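Local coordinates for protein pantothenate synthetase (Francisella tularensis subsp. tularensis, PDB 3N8H) that probably condenses pantoate with beta-alanine to pantothenate, using ATP and passing through a pantoyl-adenylate intermediate, at residues F58-D69 / S123-V134; N68-Q76 / L187-T195. All coordinates share one frame; numbering follows the deposited sequence.

Contact 1 of 2, residues F58-D69 / S123-V134; sequences FVNPTQFNNPND and SRPGHFSGMLTV. With PRO (proline), chain C.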
loop_
_atom_site.group_PDB
_atom_site.type_symbol
_atom_site.label_atom_id
_atom_site.label_comp_id
_atom_site.label_asym_id
_atom_site.label_seq_id
_atom_site.Cartn_x
_atom_site.Cartn_y
_atom_site.Cartn_z
ATOM N N PHE A 58 17.836 -2.598 7.314
ATOM C CA PHE A 58 17.615 -2.659 5.884
ATOM C C PHE A 58 17.740 -1.245 5.349
ATOM O O PHE A 58 16.903 -0.380 5.651
ATOM C CB PHE A 58 16.238 -3.259 5.532
ATOM C CG PHE A 58 15.964 -3.330 4.027
ATOM C CD1 PHE A 58 14.921 -2.590 3.450
ATOM C CD2 PHE A 58 16.764 -4.121 3.195
ATOM C CE1 PHE A 58 14.673 -2.642 2.066
ATOM C CE2 PHE A 58 16.530 -4.179 1.817
ATOM C CZ PHE A 58 15.475 -3.444 1.249
ATOM N N VAL A 59 18.815 -1.015 4.590
ATOM C CA VAL A 59 19.004 0.243 3.908
ATOM C C VAL A 59 18.141 0.242 2.649
ATOM O O VAL A 59 18.515 -0.292 1.595
ATOM C CB VAL A 59 20.479 0.499 3.522
ATOM C CG1 VAL A 59 20.613 1.920 3.019
ATOM C CG2 VAL A 59 21.438 0.283 4.730
ATOM N N ASN A 60 16.976 0.852 2.772
ATOM C CA ASN A 60 15.978 0.839 1.714
ATOM C C ASN A 60 16.299 1.781 0.553
ATOM O O ASN A 60 16.191 2.998 0.703
ATOM C CB ASN A 60 14.602 1.172 2.310
ATOM C CG ASN A 60 13.531 1.244 1.266
ATOM O OD1 ASN A 60 13.500 0.428 0.352
ATOM N ND2 ASN A 60 12.644 2.230 1.384
ATOM N N PRO A 61 16.652 1.219 -0.622
ATOM C CA PRO A 61 17.064 2.055 -1.755
ATOM C C PRO A 61 15.953 2.970 -2.261
ATOM O O PRO A 61 16.242 4.029 -2.807
ATOM C CB PRO A 61 17.386 1.050 -2.869
ATOM C CG PRO A 61 17.338 -0.298 -2.251
ATOM C CD PRO A 61 16.633 -0.219 -0.953
ATOM N N THR A 62 14.686 2.577 -2.091
ATOM C CA THR A 62 13.600 3.313 -2.764
ATOM C C THR A 62 13.340 4.648 -2.092
ATOM O O THR A 62 12.644 5.506 -2.631
ATOM C CB THR A 62 12.278 2.526 -2.853
ATOM O OG1 THR A 62 11.739 2.318 -1.533
ATOM C CG2 THR A 62 12.486 1.194 -3.576
ATOM N N GLN A 63 13.906 4.825 -0.907
ATOM C CA GLN A 63 13.695 6.070 -0.192
ATOM C C GLN A 63 14.873 7.040 -0.272
ATOM O O GLN A 63 14.811 8.151 0.271
ATOM C CB GLN A 63 13.298 5.795 1.255
ATOM C CG GLN A 63 14.399 5.303 2.178
ATOM C CD GLN A 63 13.840 4.993 3.550
ATOM O OE1 GLN A 63 14.196 5.626 4.556
ATOM N NE2 GLN A 63 12.934 4.028 3.599
ATOM N N PHE A 64 15.951 6.626 -0.924
ATOM C CA PHE A 64 17.059 7.565 -1.149
ATOM C C PHE A 64 16.771 8.301 -2.424
ATOM O O PHE A 64 16.798 7.712 -3.501
ATOM C CB PHE A 64 18.389 6.838 -1.266
ATOM C CG PHE A 64 18.903 6.333 0.046
ATOM C CD1 PHE A 64 19.950 6.992 0.702
ATOM C CD2 PHE A 64 18.316 5.222 0.646
ATOM C CE1 PHE A 64 20.413 6.536 1.927
ATOM C CE2 PHE A 64 18.761 4.768 1.873
ATOM C CZ PHE A 64 19.814 5.423 2.519
ATOM N N ASN A 65 16.453 9.578 -2.316
ATOM C CA ASN A 65 16.315 10.403 -3.523
ATOM C C ASN A 65 17.692 10.813 -4.112
ATOM O O ASN A 65 17.800 11.234 -5.261
ATOM C CB ASN A 65 15.474 11.642 -3.227
ATOM C CG ASN A 65 15.997 12.416 -2.030
ATOM O OD1 ASN A 65 16.013 11.900 -0.904
ATOM N ND2 ASN A 65 16.463 13.651 -2.271
ATOM N N ASN A 66 18.747 10.668 -3.328
ATOM C CA ASN A 66 20.078 11.104 -3.763
ATOM C C ASN A 66 21.051 9.921 -3.866
ATOM O O ASN A 66 21.328 9.255 -2.863
ATOM C CB ASN A 66 20.598 12.138 -2.770
ATOM C CG ASN A 66 21.924 12.729 -3.175
ATOM O OD1 ASN A 66 22.950 12.055 -3.170
ATOM N ND2 ASN A 66 21.916 14.010 -3.495
ATOM N N PRO A 67 21.590 9.662 -5.071
ATOM C CA PRO A 67 22.402 8.458 -5.281
ATOM C C PRO A 67 23.649 8.429 -4.411
ATOM O O PRO A 67 24.028 7.386 -3.852
ATOM C CB PRO A 67 22.784 8.533 -6.769
ATOM C CG PRO A 67 21.741 9.377 -7.385
ATOM C CD PRO A 67 21.307 10.372 -6.331
ATOM N N ASN A 68 24.299 9.579 -4.294
ATOM C CA ASN A 68 25.533 9.655 -3.505
ATOM C C ASN A 68 25.255 9.356 -2.038
ATOM O O ASN A 68 26.006 8.643 -1.357
ATOM C CB ASN A 68 26.197 11.020 -3.660
ATOM C CG ASN A 68 27.642 11.015 -3.196
ATOM O OD1 ASN A 68 28.474 10.247 -3.705
ATOM N ND2 ASN A 68 27.952 11.868 -2.223
ATOM N N ASP A 69 24.157 9.903 -1.554
ATOM C CA ASP A 69 23.710 9.595 -0.205
ATOM C C ASP A 69 23.605 8.071 -0.021
ATOM O O ASP A 69 24.110 7.518 0.963
ATOM C CB ASP A 69 22.371 10.271 0.075
ATOM C CG ASP A 69 21.901 10.058 1.503
ATOM O OD1 ASP A 69 22.764 9.871 2.395
ATOM O OD2 ASP A 69 20.672 10.059 1.723
ATOM N N SER A 123 11.731 18.719 0.236
ATOM C CA SER A 123 13.182 18.677 0.200
ATOM C C SER A 123 13.666 17.342 -0.385
ATOM O O SER A 123 14.685 17.289 -1.074
ATOM C CB SER A 123 13.714 18.878 1.625
ATOM O OG SER A 123 15.053 19.293 1.634
ATOM N N ARG A 124 12.939 16.263 -0.118
ATOM C CA ARG A 124 13.343 14.946 -0.633
ATOM C C ARG A 124 12.251 14.314 -1.502
ATOM O O ARG A 124 11.482 13.459 -1.045
ATOM C CB ARG A 124 13.734 13.994 0.497
ATOM C CG ARG A 124 14.764 14.565 1.483
ATOM C CD ARG A 124 15.143 13.510 2.528
ATOM N NE ARG A 124 15.771 12.338 1.920
ATOM C CZ ARG A 124 16.173 11.270 2.595
ATOM N NH1 ARG A 124 16.020 11.231 3.916
ATOM N NH2 ARG A 124 16.752 10.251 1.947
ATOM N N PRO A 125 12.167 14.748 -2.759
ATOM C CA PRO A 125 11.078 14.235 -3.570
ATOM C C PRO A 125 11.145 12.712 -3.663
ATOM O O PRO A 125 12.207 12.154 -3.975
ATOM C CB PRO A 125 11.332 14.876 -4.938
ATOM C CG PRO A 125 12.063 16.157 -4.618
ATOM C CD PRO A 125 12.895 15.855 -3.404
ATOM N N GLY A 126 10.026 12.040 -3.381
ATOM C CA GLY A 126 9.949 10.598 -3.569
ATOM C C GLY A 126 10.498 9.810 -2.386
ATOM O O GLY A 126 10.372 8.576 -2.328
ATOM N N HIS A 127 11.083 10.510 -1.421
ATOM C CA HIS A 127 11.535 9.849 -0.189
ATOM C C HIS A 127 10.364 9.207 0.597
ATOM O O HIS A 127 10.463 8.067 1.024
ATOM C CB HIS A 127 12.278 10.833 0.718
ATOM C CG HIS A 127 12.498 10.322 2.109
ATOM N ND1 HIS A 127 13.386 9.305 2.399
ATOM C CD2 HIS A 127 11.938 10.681 3.295
ATOM C CE1 HIS A 127 13.366 9.059 3.700
ATOM N NE2 HIS A 127 12.490 9.872 4.266
ATOM N N PHE A 128 9.265 9.939 0.783
ATOM C CA PHE A 128 8.189 9.463 1.672
ATOM C C PHE A 128 7.463 8.274 1.055
ATOM O O PHE A 128 6.963 7.393 1.774
ATOM C CB PHE A 128 7.194 10.601 2.030
ATOM C CG PHE A 128 7.678 11.528 3.142
ATOM C CD1 PHE A 128 8.510 11.057 4.152
ATOM C CD2 PHE A 128 7.270 12.859 3.187
ATOM C CE1 PHE A 128 8.949 11.888 5.184
ATOM C CE2 PHE A 128 7.699 13.694 4.214
ATOM C CZ PHE A 128 8.546 13.204 5.212
ATOM N N SER A 129 7.417 8.238 -0.279
ATOM C CA SER A 129 6.806 7.111 -0.976
ATOM C C SER A 129 7.640 5.855 -0.707
ATOM O O SER A 129 7.099 4.805 -0.377
ATOM C CB SER A 129 6.671 7.390 -2.476
ATOM O OG SER A 129 6.238 6.242 -3.189
ATOM N N GLY A 130 8.960 5.974 -0.823
ATOM C CA GLY A 130 9.844 4.850 -0.550
ATOM C C GLY A 130 9.724 4.307 0.863
ATOM O O GLY A 130 9.688 3.088 1.074
HETATM N N MSE A 131 9.670 5.230 1.819
HETATM C CA MSE A 131 9.640 4.961 3.254
HETATM C C MSE A 131 8.348 4.235 3.639
HETATM O O MSE A 131 8.365 3.201 4.312
HETATM C CB MSE A 131 9.708 6.309 3.992
HETATM C CG MSE A 131 9.761 6.264 5.483
HETATM SE SE MSE A 131 7.970 6.035 6.280
HETATM C CE MSE A 131 7.349 7.904 5.939
ATOM N N LEU A 132 7.232 4.786 3.201
ATOM C CA LEU A 132 5.907 4.202 3.461
ATOM C C LEU A 132 5.727 2.799 2.857
ATOM O O LEU A 132 5.101 1.934 3.464
ATOM C CB LEU A 132 4.822 5.132 2.920
ATOM C CG LEU A 132 4.647 6.392 3.769
ATOM C CD1 LEU A 132 3.697 7.389 3.083
ATOM C CD2 LEU A 132 4.144 6.004 5.182
ATOM N N THR A 133 6.266 2.583 1.659
ATOM C CA THR A 133 6.166 1.284 0.998
ATOM C C THR A 133 6.962 0.206 1.772
ATOM O O THR A 133 6.447 -0.876 2.077
ATOM C CB THR A 133 6.669 1.362 -0.470
ATOM O OG1 THR A 133 5.906 2.353 -1.189
ATOM C CG2 THR A 133 6.515 0.016 -1.159
ATOM N N VAL A 134 8.204 0.520 2.111
ATOM C CA VAL A 134 9.027 -0.421 2.872
ATOM C C VAL A 134 8.477 -0.599 4.290
ATOM O O VAL A 134 8.493 -1.701 4.821
ATOM C CB VAL A 134 10.537 -0.036 2.883
ATOM C CG1 VAL A 134 10.826 1.081 3.881
ATOM C CG2 VAL A 134 11.371 -1.262 3.233
HETATM N N PRO C . 16.280 7.993 8.117
HETATM C CA PRO C . 15.616 7.621 6.871
HETATM C C PRO C . 16.426 8.111 5.670
HETATM O O PRO C . 17.391 8.863 5.856
HETATM C CB PRO C . 14.283 8.367 6.962
HETATM C CG PRO C . 14.007 8.437 8.428
HETATM C CD PRO C . 15.351 8.580 9.097
HETATM O O HOH W 1 10.308 6.350 -4.460
HETATM O O HOH W 2 18.842 10.549 -0.255
#
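The guanidinium of R124 meets N65 at its edge: NE donates to N65 OD1 at 2.9 Å, and the acceptor is close to the guanidinium plane although amide and guanidinium are turned 50° apart. The proline O also lies at the edge, while H127 ND1 sits over the centre of one face, 3.4 Å above the plane. The imidazole of H127 has R124 NH1 over one of its own faces, offset toward the rim; at its edge come the carbonyl of Q63 and CB of the proline.

That edge carries the straightest bond across the segments: H127 ND1 donates to Q63 O at 2.8 Å, with 169° at the hydrogen and the acceptor in the ring plane. The bend of R124 at chi3 (62°) swings the guanidinium back over the imidazole, leaving NH1 to make a weak bond to the proline O. D69 OD2 forms a long ion pair with R124 NH2, lying well out of the guanidinium plane; its stronger partner is R190. A water joins N65 OD1 to D69 OD2.

Farther along helix 127-142, G130 lets the chains come close: its CA makes a CA-H...O contact of 3.5 Å to T62 O. N60 ND2 bonds weakly to G130 O and lies 3.3 Å from V134 CG1, while Y101 holds N60 OD1. V134 CG2 meets the edge of the F58 ring.

Q63, R124 and H127 all belong to the proline pocket, and Q63 is predicted to bind pantoate and beta-alanine, consistent with the substrate site of a pantothenate synthetase.

Contact 2 of 2, residues N68-Q76 / L187-T195; sequences NDYQTYPNQ and LSSRNKNLT. With AMP (adenosine monophosphate), chain D; PRO (proline), chain C.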
loop_
_atom_site.group_PDB
_atom_site.type_symbol
_atom_site.label_atom_id
_atom_site.label_comp_id
_atom_site.label_asym_id
_atom_site.label_seq_id
_atom_site.Cartn_x
_atom_site.Cartn_y
_atom_site.Cartn_z
ATOM N N ASN A 68 24.299 9.579 -4.294
ATOM C CA ASN A 68 25.533 9.655 -3.505
ATOM C C ASN A 68 25.255 9.356 -2.038
ATOM O O ASN A 68 26.006 8.643 -1.357
ATOM C CB ASN A 68 26.197 11.020 -3.660
ATOM C CG ASN A 68 27.642 11.015 -3.196
ATOM O OD1 ASN A 68 28.474 10.247 -3.705
ATOM N ND2 ASN A 68 27.952 11.868 -2.223
ATOM N N ASP A 69 24.157 9.903 -1.554
ATOM C CA ASP A 69 23.710 9.595 -0.205
ATOM C C ASP A 69 23.605 8.071 -0.021
ATOM O O ASP A 69 24.110 7.518 0.963
ATOM C CB ASP A 69 22.371 10.271 0.075
ATOM C CG ASP A 69 21.901 10.058 1.503
ATOM O OD1 ASP A 69 22.764 9.871 2.395
ATOM O OD2 ASP A 69 20.672 10.059 1.723
ATOM N N TYR A 70 22.975 7.395 -0.979
ATOM C CA TYR A 70 22.823 5.948 -0.890
ATOM C C TYR A 70 24.174 5.247 -0.917
ATOM O O TYR A 70 24.423 4.351 -0.119
ATOM C CB TYR A 70 21.940 5.425 -2.018
ATOM C CG TYR A 70 21.674 3.935 -1.978
ATOM C CD1 TYR A 70 20.832 3.375 -1.012
ATOM C CD2 TYR A 70 22.237 3.083 -2.928
ATOM C CE1 TYR A 70 20.579 2.005 -0.986
ATOM C CE2 TYR A 70 21.986 1.713 -2.912
ATOM C CZ TYR A 70 21.159 1.178 -1.940
ATOM O OH TYR A 70 20.912 -0.180 -1.926
ATOM N N GLN A 71 25.039 5.654 -1.843
ATOM C CA GLN A 71 26.343 5.017 -2.002
ATOM C C GLN A 71 27.188 5.103 -0.729
ATOM O O GLN A 71 27.845 4.140 -0.341
ATOM C CB GLN A 71 27.114 5.652 -3.155
ATOM C CG GLN A 71 26.422 5.616 -4.498
ATOM C CD GLN A 71 27.322 6.164 -5.596
ATOM O OE1 GLN A 71 28.455 5.706 -5.761
ATOM N NE2 GLN A 71 26.832 7.154 -6.343
ATOM N N THR A 72 27.163 6.261 -0.082
ATOM C CA THR A 72 27.963 6.503 1.102
ATOM C C THR A 72 27.256 6.175 2.414
ATOM O O THR A 72 27.852 6.322 3.473
ATOM C CB THR A 72 28.394 7.988 1.165
ATOM O OG1 THR A 72 27.221 8.824 1.166
ATOM C CG2 THR A 72 29.297 8.353 -0.032
ATOM N N TYR A 73 25.991 5.757 2.367
ATOM C CA TYR A 73 25.268 5.561 3.621
ATOM C C TYR A 73 26.040 4.602 4.537
ATOM O O TYR A 73 26.565 3.589 4.077
ATOM C CB TYR A 73 23.849 5.032 3.384
ATOM C CG TYR A 73 23.027 5.185 4.646
ATOM C CD1 TYR A 73 22.490 6.417 4.992
ATOM C CD2 TYR A 73 22.854 4.114 5.525
ATOM C CE1 TYR A 73 21.755 6.579 6.159
ATOM C CE2 TYR A 73 22.119 4.263 6.696
ATOM C CZ TYR A 73 21.573 5.499 7.013
ATOM O OH TYR A 73 20.839 5.652 8.175
ATOM N N PRO A 74 26.143 4.929 5.834
ATOM C CA PRO A 74 27.084 4.115 6.631
ATOM C C PRO A 74 26.707 2.644 6.725
ATOM O O PRO A 74 25.529 2.268 6.881
ATOM C CB PRO A 74 27.047 4.782 8.013
ATOM C CG PRO A 74 26.702 6.212 7.719
ATOM C CD PRO A 74 25.752 6.170 6.525
ATOM N N ASN A 75 27.728 1.801 6.655
ATOM C CA ASN A 75 27.540 0.363 6.678
ATOM C C ASN A 75 28.512 -0.264 7.683
ATOM O O ASN A 75 29.715 -0.049 7.579
ATOM C CB ASN A 75 27.770 -0.203 5.275
ATOM C CG ASN A 75 27.725 -1.701 5.247
ATOM O OD1 ASN A 75 26.695 -2.298 4.923
ATOM N ND2 ASN A 75 28.841 -2.331 5.606
ATOM N N GLN A 76 27.983 -1.017 8.654
ATOM C CA GLN A 76 28.793 -1.651 9.714
ATOM C C GLN A 76 28.030 -2.797 10.404
ATOM O O GLN A 76 27.744 -2.750 11.609
ATOM C CB GLN A 76 29.210 -0.601 10.748
ATOM C CG GLN A 76 28.059 0.290 11.176
ATOM C CD GLN A 76 28.381 1.161 12.369
ATOM O OE1 GLN A 76 27.839 0.965 13.459
ATOM N NE2 GLN A 76 29.246 2.140 12.170
ATOM N N LEU A 187 21.700 12.687 17.586
ATOM C CA LEU A 187 22.406 11.509 17.082
ATOM C C LEU A 187 21.782 11.050 15.756
ATOM O O LEU A 187 20.552 11.037 15.600
ATOM C CB LEU A 187 22.384 10.399 18.128
ATOM C CG LEU A 187 23.121 10.842 19.391
ATOM C CD1 LEU A 187 22.887 9.840 20.496
ATOM C CD2 LEU A 187 24.608 11.010 19.066
ATOM N N SER A 188 22.633 10.716 14.784
ATOM C CA SER A 188 22.184 10.267 13.461
ATOM C C SER A 188 23.274 9.416 12.800
ATOM O O SER A 188 24.457 9.703 12.977
ATOM C CB SER A 188 21.890 11.482 12.585
ATOM O OG SER A 188 20.957 11.162 11.572
ATOM N N SER A 189 22.883 8.398 12.033
ATOM C CA SER A 189 23.853 7.512 11.379
ATOM C C SER A 189 24.768 8.265 10.414
ATOM O O SER A 189 25.964 7.994 10.347
ATOM C CB SER A 189 23.157 6.346 10.653
ATOM O OG SER A 189 22.450 5.532 11.582
ATOM N N ARG A 190 24.198 9.208 9.666
ATOM C CA ARG A 190 24.980 9.998 8.720
ATOM C C ARG A 190 26.071 10.825 9.420
ATOM O O ARG A 190 27.048 11.244 8.779
ATOM C CB ARG A 190 24.063 10.894 7.866
ATOM C CG ARG A 190 23.353 10.157 6.719
ATOM C CD ARG A 190 22.477 11.136 5.896
ATOM N NE ARG A 190 21.629 10.458 4.915
ATOM C CZ ARG A 190 20.420 9.969 5.189
ATOM N NH1 ARG A 190 19.917 10.091 6.409
ATOM N NH2 ARG A 190 19.708 9.361 4.248
ATOM N N ASN A 191 25.910 11.055 10.727
ATOM C CA ASN A 191 26.938 11.739 11.510
ATOM C C ASN A 191 28.291 11.031 11.369
ATOM O O ASN A 191 29.345 11.653 11.552
ATOM C CB ASN A 191 26.589 11.781 13.017
ATOM C CG ASN A 191 25.489 12.785 13.366
ATOM O OD1 ASN A 191 24.839 13.358 12.490
ATOM N ND2 ASN A 191 25.279 12.990 14.666
ATOM N N LYS A 192 28.264 9.720 11.104
ATOM C CA LYS A 192 29.518 8.958 11.021
ATOM C C LYS A 192 30.321 9.390 9.794
ATOM O O LYS A 192 31.501 9.087 9.683
ATOM C CB LYS A 192 29.271 7.442 11.011
ATOM C CG LYS A 192 28.675 6.913 12.319
ATOM C CD LYS A 192 27.690 5.777 12.086
ATOM C CE LYS A 192 26.735 5.627 13.269
ATOM N NZ LYS A 192 26.818 4.270 13.849
ATOM N N ASN A 193 29.661 10.105 8.884
ATOM C CA ASN A 193 30.306 10.597 7.674
ATOM C C ASN A 193 30.920 11.978 7.863
ATOM O O ASN A 193 31.607 12.481 6.978
ATOM C CB ASN A 193 29.323 10.590 6.497
ATOM C CG ASN A 193 29.087 9.187 5.949
ATOM O OD1 ASN A 193 29.847 8.256 6.250
ATOM N ND2 ASN A 193 28.031 9.024 5.157
ATOM N N LEU A 194 30.688 12.576 9.031
ATOM C CA LEU A 194 31.263 13.888 9.333
ATOM C C LEU A 194 32.731 13.793 9.716
ATOM O O LEU A 194 33.112 12.964 10.555
ATOM C CB LEU A 194 30.526 14.549 10.491
ATOM C CG LEU A 194 29.041 14.867 10.355
ATOM C CD1 LEU A 194 28.501 15.266 11.753
ATOM C CD2 LEU A 194 28.825 15.970 9.317
ATOM N N THR A 195 33.552 14.653 9.122
ATOM C CA THR A 195 34.940 14.755 9.532
ATOM C C THR A 195 35.009 15.473 10.876
ATOM O O THR A 195 33.994 15.932 11.404
ATOM C CB THR A 195 35.790 15.544 8.513
ATOM O OG1 THR A 195 35.382 16.919 8.515
ATOM C CG2 THR A 195 35.637 14.953 7.109
HETATM P P AMP D . 17.111 5.468 10.763
HETATM O O1P AMP D . 17.951 4.224 11.035
HETATM O O2P AMP D . 17.830 6.782 10.815
HETATM O O3P AMP D . 16.236 5.333 9.570
HETATM O "O5'" AMP D . 16.204 5.577 12.104
HETATM C "C5'" AMP D . 15.531 4.452 12.669
HETATM C "C4'" AMP D . 14.638 4.895 13.802
HETATM O "O4'" AMP D . 15.465 5.508 14.843
HETATM C "C3'" AMP D . 13.582 5.941 13.402
HETATM O "O3'" AMP D . 12.388 5.743 14.178
HETATM C "C2'" AMP D . 14.254 7.244 13.815
HETATM O "O2'" AMP D . 13.390 8.351 14.024
HETATM C "C1'" AMP D . 14.976 6.818 15.091
HETATM N N9 AMP D . 16.059 7.738 15.458
HETATM C C8 AMP D . 17.050 8.164 14.640
HETATM N N7 AMP D . 17.860 9.043 15.294
HETATM C C5 AMP D . 17.362 9.205 16.545
HETATM C C6 AMP D . 17.739 9.990 17.740
HETATM N N6 AMP D . 18.813 10.795 17.690
HETATM N N1 AMP D . 16.989 9.889 18.852
HETATM C C2 AMP D . 15.895 9.091 18.863
HETATM N N3 AMP D . 15.492 8.338 17.817
HETATM C C4 AMP D . 16.178 8.347 16.644
HETATM N N PRO C . 16.280 7.993 8.117
HETATM C CA PRO C . 15.616 7.621 6.871
HETATM C C PRO C . 16.426 8.111 5.670
HETATM O O PRO C . 17.391 8.863 5.856
HETATM C CB PRO C . 14.283 8.367 6.962
HETATM C CG PRO C . 14.007 8.437 8.428
HETATM C CD PRO C . 15.351 8.580 9.097
HETATM O O HOH W 3 20.482 4.021 10.090
#
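R190, P74 and Y73 bury the most surface here, and R190 meets D69 at the edge of its guanidinium and Y73 over one face. With the R190 chain extended from CG to NE, the guanidinium is carried out to helix 67-72, where it grips D69 side-on with two nitrogens. R190 NE meets D69 OD1 at 2.8 Å and 169°; NH2 meets OD2 at the same distance but a less straight 150°, on the syn lone pair. Two bonds to two oxygens fix the rotation of both groups, though their planes remain inclined to each other. NH1 and NH2 of R190 both donate to the proline O, each at 2.9 Å, which places the aspartate as a second-shell residue behind a ligand-binding arginine.

Y73 approaches with its ring edge: CE1 stands 3.8 Å above the centre of the R190 guanidinium face, and the planes are 75° apart. Its OH lies 3.5 Å from S189 CB and donates to a water that is also hydrogen-bonded to S189 OG and gives a bond to AMP O1P, so the phosphate is reached indirectly. A34 O is the direct partner of S189 OG.

P74 lays CD over one face of the Y73 ring and sets CG 3.3 Å from S189 O. Next to it N193 ND2 donates to T72 O, 3.2 Å away and from well above the carbonyl plane.

At the other end of the segment, L187 O accepts from AMP N6. The 3-10 segment 189-193, which lies between strand 172-176 and helix 196-210, packs against helix 67-72 and the loop after it, with S189 against H39 of helix 37-49 and R190 and N193 against V250 of strand 250-257.

The centres of contacts 1 and 2 lie 15 Å apart, and the two share N68 and D69 at the start of helix 67-72. Along the chain the segments alternate: 58-69, then 68-76, then 123-134 and 187-195. Segments 58-69 and 68-76 follow strand 52-57 of the parallel sheet, while 187-195 comes after 172-176, one of its two edge strands. The contacts also touch directly, with F64 CE1 3.7 Å from Y73 CD1 and the F64 ring edge-to-face with both Y70 and Y73. R124 NH2 and R190 NH2 stand 3.9 Å apart, gathered round D69 and the proline O. Both contacts therefore border one ligand pocket, with AMP reached from contact 2.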